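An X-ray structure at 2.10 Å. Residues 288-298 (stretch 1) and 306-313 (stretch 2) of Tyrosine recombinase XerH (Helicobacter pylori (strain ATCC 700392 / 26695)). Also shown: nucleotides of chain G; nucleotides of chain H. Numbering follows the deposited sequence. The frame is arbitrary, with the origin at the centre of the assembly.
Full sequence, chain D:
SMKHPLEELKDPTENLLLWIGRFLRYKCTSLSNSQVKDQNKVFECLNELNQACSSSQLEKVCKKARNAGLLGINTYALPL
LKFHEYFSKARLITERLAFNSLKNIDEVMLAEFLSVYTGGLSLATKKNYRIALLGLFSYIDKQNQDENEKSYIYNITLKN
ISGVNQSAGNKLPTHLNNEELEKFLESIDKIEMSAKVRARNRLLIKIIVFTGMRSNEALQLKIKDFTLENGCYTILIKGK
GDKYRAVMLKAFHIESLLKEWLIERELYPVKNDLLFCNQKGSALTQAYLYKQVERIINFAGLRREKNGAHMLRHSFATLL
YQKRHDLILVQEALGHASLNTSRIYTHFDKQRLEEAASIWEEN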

# COMPACT_ATOMS: atom_id res chain seq x y z
N TYR D 288 -14.05 -25.83 25.35
CA TYR D 288 -14.74 -27.11 25.25
C TYR D 288 -15.47 -27.24 23.91
O TYR D 288 -15.48 -28.31 23.30
N LEU D 289 -16.08 -26.14 23.47
CA LEU D 289 -16.80 -26.12 22.20
C LEU D 289 -15.87 -26.43 21.03
O LEU D 289 -16.20 -27.23 20.16
N TYR D 290 -14.69 -25.80 21.03
CA TYR D 290 -13.70 -26.02 19.98
C TYR D 290 -13.29 -27.49 19.91
O TYR D 290 -13.25 -28.08 18.83
N LYS D 291 -12.97 -28.06 21.07
CA LYS D 291 -12.49 -29.43 21.15
C LYS D 291 -13.50 -30.42 20.59
O LYS D 291 -13.14 -31.39 19.94
N GLN D 292 -14.78 -30.15 20.84
CA GLN D 292 -15.85 -31.01 20.34
C GLN D 292 -16.03 -30.85 18.84
O GLN D 292 -16.36 -31.81 18.14
N VAL D 293 -15.82 -29.64 18.34
CA VAL D 293 -15.94 -29.35 16.92
C VAL D 293 -14.79 -29.98 16.13
O VAL D 293 -15.01 -30.66 15.13
N GLU D 294 -13.56 -29.75 16.60
CA GLU D 294 -12.37 -30.30 15.96
C GLU D 294 -12.42 -31.83 15.91
O GLU D 294 -11.97 -32.45 14.95
N ARG D 295 -12.99 -32.42 16.96
CA ARG D 295 -13.11 -33.87 17.07
C ARG D 295 -14.00 -34.45 15.97
O ARG D 295 -13.71 -35.51 15.42
N ILE D 296 -15.08 -33.74 15.65
CA ILE D 296 -16.00 -34.17 14.61
C ILE D 296 -15.39 -33.95 13.23
O ILE D 296 -15.57 -34.75 12.32
N ILE D 297 -14.64 -32.86 13.09
CA ILE D 297 -13.97 -32.53 11.84
C ILE D 297 -12.94 -33.59 11.46
O ILE D 297 -12.88 -34.03 10.32
N ASN D 298 -12.14 -34.01 12.44
CA ASN D 298 -11.15 -35.06 12.22
C ASN D 298 -11.81 -36.38 11.85
O ASN D 298 -11.31 -37.12 11.01
N LYS D 306 -8.05 -24.21 9.85
CA LYS D 306 -8.84 -23.86 11.02
C LYS D 306 -9.91 -24.92 11.25
O LYS D 306 -10.60 -25.32 10.32
N ASN D 307 -10.04 -25.37 12.49
CA ASN D 307 -10.97 -26.45 12.81
C ASN D 307 -11.91 -26.11 13.95
O ASN D 307 -12.29 -26.98 14.73
N GLY D 308 -12.30 -24.85 14.04
CA GLY D 308 -13.18 -24.40 15.11
C GLY D 308 -14.56 -23.99 14.63
O GLY D 308 -14.90 -24.17 13.47
N ALA D 309 -15.35 -23.44 15.55
CA ALA D 309 -16.71 -23.01 15.24
C ALA D 309 -16.72 -21.78 14.34
O ALA D 309 -17.66 -21.58 13.57
N HIS D 310 -15.68 -20.97 14.43
CA HIS D 310 -15.60 -19.76 13.62
C HIS D 310 -15.39 -20.11 12.15
O HIS D 310 -15.82 -19.37 11.26
N MET D 311 -14.73 -21.23 11.90
CA MET D 311 -14.55 -21.74 10.55
C MET D 311 -15.90 -22.15 9.96
O MET D 311 -16.15 -22.00 8.77
N LEU D 312 -16.77 -22.66 10.83
CA LEU D 312 -18.13 -23.01 10.43
C LEU D 312 -18.93 -21.74 10.14
O LEU D 312 -19.85 -21.75 9.32
N ARG D 313 -18.57 -20.66 10.82
CA ARG D 313 -19.21 -19.37 10.61
C ARG D 313 -18.86 -18.81 9.24
O ARG D 313 -19.71 -18.24 8.55

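The contact between the helix of residues 288-298 and the segment 306-313 buries 400 Å², both sides summed, and no hydrogen bond joins the two stretches directly. The helix axes stay 10.5 Å apart at their closest and run at 69° to each other. The backbones come nearer where the loop meets the first helix: the CA atoms of Tyr290 and Gly308 are 5.2 Å apart, as are those of Glu294 and Asn307.

Apolar packing follows one side of the first helix. Val293 (chi1 t) and Ile297 (chi1 m, chi2 t) point their CA-to-CB bonds toward the second stretch, whereas Leu289 (t, p) starts sideways and brings its end nearer. Three side-chain pairs result: Leu289 CD2 to Ala309 CB at 4.2 Å, Val293 CG1 to Leu312 CD1 at 4.2 Å, and Ile297 CD1 to Met311 CE at 3.7 Å. Met311 (t, m, m) and Leu312 (m, t) both point toward the first helix.

Val293 and Ile297 also pack on backbone, and the Glu294 backbone joins them. Asn307 O lies 3.6 Å from Val293 CG1, 3.4 Å from Ile297 CD1 and 3.5 Å from Glu294 CA, so this carbonyl sits against carbon atoms of Val293, Glu294 and Ile297. Asn307, whose side chain also points toward the helix (chi1 m), has the largest covered area, 100 Å².

The Tyr290 ring, set by chi1 t and chi2 -89°, passes close to the loop, with CD2 3.5 Å from Gly308 CA. An ideal CB on Gly308 would lie 2.9 Å from Tyr290 CD2 and 2.1 Å from OP1 of DC23, so the absence of a side chain leaves room for both ring and phosphate.

Polar links run through water and DNA. Water 1 donates to Tyr290 OH (2.8 Å) and to Glu294 OE2 (3.0 Å) and accepts from Asn307 ND2 (3.1 Å), bridging the stretches. Glu294 reaches it with an extended side chain (chi1 t, chi2 t). On chain G, OP2 of DA24 accepts from both stretches: Tyr290 OH at a very short 2.4 Å, and Asn307 N at 3.2 Å with an N-H...acceptor angle of 178°. The base of DA24 contributes C8 over one face of the Tyr290 ring. OP1 of DC23 accepts from His310 N at 3.0 Å and 163°. Such phosphate contacts suit a DNA recombinase. Earlier in the first helix, Tyr288 has no contact with the second stretch; O5' of DG4 in chain H lies over one face of its ring, 3.7 Å from CE1.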

# COMPACT_ATOMS: atom_id res chain seq x y z
CB TYR D 288 -15.74 -27.28 26.40
CG TYR D 288 -16.51 -28.58 26.34
CD1 TYR D 288 -15.95 -29.76 26.80
CD2 TYR D 288 -17.80 -28.62 25.82
CE1 TYR D 288 -16.65 -30.96 26.75
CE2 TYR D 288 -18.50 -29.81 25.76
CZ TYR D 288 -17.92 -30.97 26.23
OH TYR D 288 -18.63 -32.15 26.17
CB LEU D 289 -17.47 -24.76 21.99
CG LEU D 289 -18.10 -24.52 20.61
CD1 LEU D 289 -19.18 -25.54 20.31
CD2 LEU D 289 -18.65 -23.10 20.52
CB TYR D 290 -12.47 -25.14 20.21
CG TYR D 290 -11.37 -25.34 19.19
CD1 TYR D 290 -10.38 -26.31 19.39
CD2 TYR D 290 -11.30 -24.57 18.04
CE1 TYR D 290 -9.38 -26.50 18.46
CE2 TYR D 290 -10.30 -24.75 17.11
CZ TYR D 290 -9.34 -25.72 17.33
OH TYR D 290 -8.34 -25.92 16.41
CB LYS D 291 -12.15 -29.78 22.60
CG LYS D 291 -11.21 -30.96 22.75
CD LYS D 291 -9.83 -30.65 22.18
CE LYS D 291 -8.85 -31.79 22.42
NZ LYS D 291 -7.48 -31.47 21.93
CB GLN D 292 -17.16 -30.72 21.07
CG GLN D 292 -17.15 -31.10 22.54
CD GLN D 292 -16.96 -32.59 22.75
OE1 GLN D 292 -17.52 -33.41 22.02
NE2 GLN D 292 -16.16 -32.95 23.75
CB VAL D 293 -15.98 -27.84 16.64
CG1 VAL D 293 -15.77 -27.55 15.16
CG2 VAL D 293 -17.29 -27.25 17.13
CB GLU D 294 -11.11 -29.86 16.70
CG GLU D 294 -9.82 -30.36 16.07
CD GLU D 294 -8.63 -30.27 17.02
OE1 GLU D 294 -8.85 -30.22 18.25
OE2 GLU D 294 -7.48 -30.24 16.53
CB ARG D 295 -13.65 -34.25 18.45
CG ARG D 295 -13.84 -35.74 18.67
CD ARG D 295 -14.18 -36.03 20.12
NE ARG D 295 -14.54 -37.42 20.34
CZ ARG D 295 -15.79 -37.88 20.35
NH1 ARG D 295 -16.80 -37.04 20.17
NH2 ARG D 295 -16.03 -39.16 20.56
CB ILE D 296 -17.34 -33.42 14.70
CG1 ILE D 296 -17.99 -33.67 16.07
CG2 ILE D 296 -18.28 -33.85 13.59
CD1 ILE D 296 -19.36 -33.04 16.21
CB ILE D 297 -13.29 -31.15 11.92
CG1 ILE D 297 -14.35 -30.05 12.04
CG2 ILE D 297 -12.42 -30.90 10.70
CD1 ILE D 297 -13.78 -28.66 12.13
CB ASN D 298 -10.28 -35.24 13.47
CG ASN D 298 -9.38 -34.05 13.73
OD1 ASN D 298 -9.08 -33.27 12.83
ND2 ASN D 298 -8.95 -33.90 14.98
CB LYS D 306 -9.48 -22.48 10.85
CG LYS D 306 -8.49 -21.34 10.66
CD LYS D 306 -7.62 -21.14 11.89
CE LYS D 306 -6.67 -19.97 11.70
NZ LYS D 306 -5.78 -19.77 12.88
CB ASN D 307 -10.19 -27.73 13.14
CG ASN D 307 -9.18 -28.09 12.07
OD1 ASN D 307 -9.55 -28.60 11.01
ND2 ASN D 307 -7.91 -27.84 12.34
CB ALA D 309 -17.47 -22.73 16.53
CB HIS D 310 -14.48 -18.84 14.12
CG HIS D 310 -14.67 -17.40 13.76
ND1 HIS D 310 -15.45 -16.55 14.51
CD2 HIS D 310 -14.20 -16.66 12.73
CE1 HIS D 310 -15.45 -15.35 13.96
NE2 HIS D 310 -14.70 -15.39 12.88
CB MET D 311 -13.57 -22.91 10.53
CG MET D 311 -13.16 -23.38 9.14
SD MET D 311 -14.25 -24.63 8.43
CE MET D 311 -14.03 -25.98 9.58
CB LEU D 312 -18.82 -23.83 11.52
CG LEU D 312 -18.14 -25.13 11.93
CD1 LEU D 312 -18.94 -25.84 13.01
CD2 LEU D 312 -17.95 -26.04 10.72
CB ARG D 313 -18.81 -18.39 11.72
CG ARG D 313 -19.27 -16.95 11.51
CD ARG D 313 -19.09 -16.14 12.80
NE ARG D 313 -19.17 -14.70 12.58
CZ ARG D 313 -20.28 -13.98 12.72
NH1 ARG D 313 -21.42 -14.56 13.07
NH2 ARG D 313 -20.25 -12.67 12.50
P DA G 24 -6.93 -23.43 15.09
OP1 DA G 24 -5.92 -23.37 14.01
OP2 DA G 24 -8.22 -24.11 14.83
O5' DA G 24 -6.26 -24.09 16.38
C5' DA G 24 -4.97 -23.68 16.79
C4' DA G 24 -4.64 -24.14 18.20
O4' DA G 24 -5.39 -23.35 19.17
C3' DA G 24 -4.96 -25.61 18.52
O3' DA G 24 -3.84 -26.19 19.16
C2' DA G 24 -6.14 -25.50 19.49
C1' DA G 24 -5.78 -24.22 20.20
N9 DA G 24 -6.87 -23.62 20.96
C8 DA G 24 -8.21 -23.69 20.70
N7 DA G 24 -8.95 -23.05 21.57
C5 DA G 24 -8.04 -22.53 22.47
C6 DA G 24 -8.19 -21.75 23.64
N6 DA G 24 -9.37 -21.34 24.10
N1 DA G 24 -7.07 -21.40 24.30
C2 DA G 24 -5.88 -21.80 23.83
N3 DA G 24 -5.62 -22.54 22.76
C4 DA G 24 -6.75 -22.87 22.11
P DC G 23 -12.58 -20.56 17.26
OP1 DC G 23 -13.11 -21.22 16.05
OP2 DC G 23 -12.99 -21.06 18.59
O5' DC G 23 -10.99 -20.57 17.18
C5' DC G 23 -10.33 -19.97 16.07
C4' DC G 23 -8.83 -20.20 16.13
O4' DC G 23 -8.27 -19.45 17.24
C3' DC G 23 -8.40 -21.65 16.33
O3' DC G 23 -7.25 -21.93 15.54
C2' DC G 23 -8.09 -21.71 17.83
C1' DC G 23 -7.55 -20.32 18.09
N1 DC G 23 -7.75 -19.85 19.49
C2 DC G 23 -6.63 -19.65 20.32
O2 DC G 23 -5.50 -19.87 19.87
N3 DC G 23 -6.83 -19.22 21.59
C4 DC G 23 -8.07 -18.99 22.04
N4 DC G 23 -8.21 -18.56 23.30
C5 DC G 23 -9.21 -19.19 21.21
C6 DC G 23 -9.01 -19.61 19.96
P DG H 4 -18.75 -30.78 31.14
OP1 DG H 4 -19.04 -29.86 32.26
OP2 DG H 4 -19.87 -31.32 30.34
O5' DG H 4 -17.71 -30.09 30.14
C5' DG H 4 -17.20 -28.79 30.41
C4' DG H 4 -16.11 -28.83 31.48
O4' DG H 4 -15.19 -29.90 31.19
C3' DG H 4 -15.24 -27.59 31.54
O3' DG H 4 -15.86 -26.59 32.34
C2' DG H 4 -13.97 -28.12 32.20
C1' DG H 4 -13.92 -29.59 31.73
N9 DG H 4 -12.90 -29.86 30.72
C8 DG H 4 -13.09 -30.44 29.49
N7 DG H 4 -11.99 -30.56 28.80
C5 DG H 4 -11.01 -30.04 29.63
C6 DG H 4 -9.61 -29.91 29.41
O6 DG H 4 -8.95 -30.24 28.42
N1 DG H 4 -8.98 -29.32 30.51
C2 DG H 4 -9.61 -28.92 31.66
N2 DG H 4 -8.83 -28.37 32.60
N3 DG H 4 -10.91 -29.04 31.87
C4 DG H 4 -11.55 -29.60 30.82
O HOH W 1 -6.54 -27.68 15.17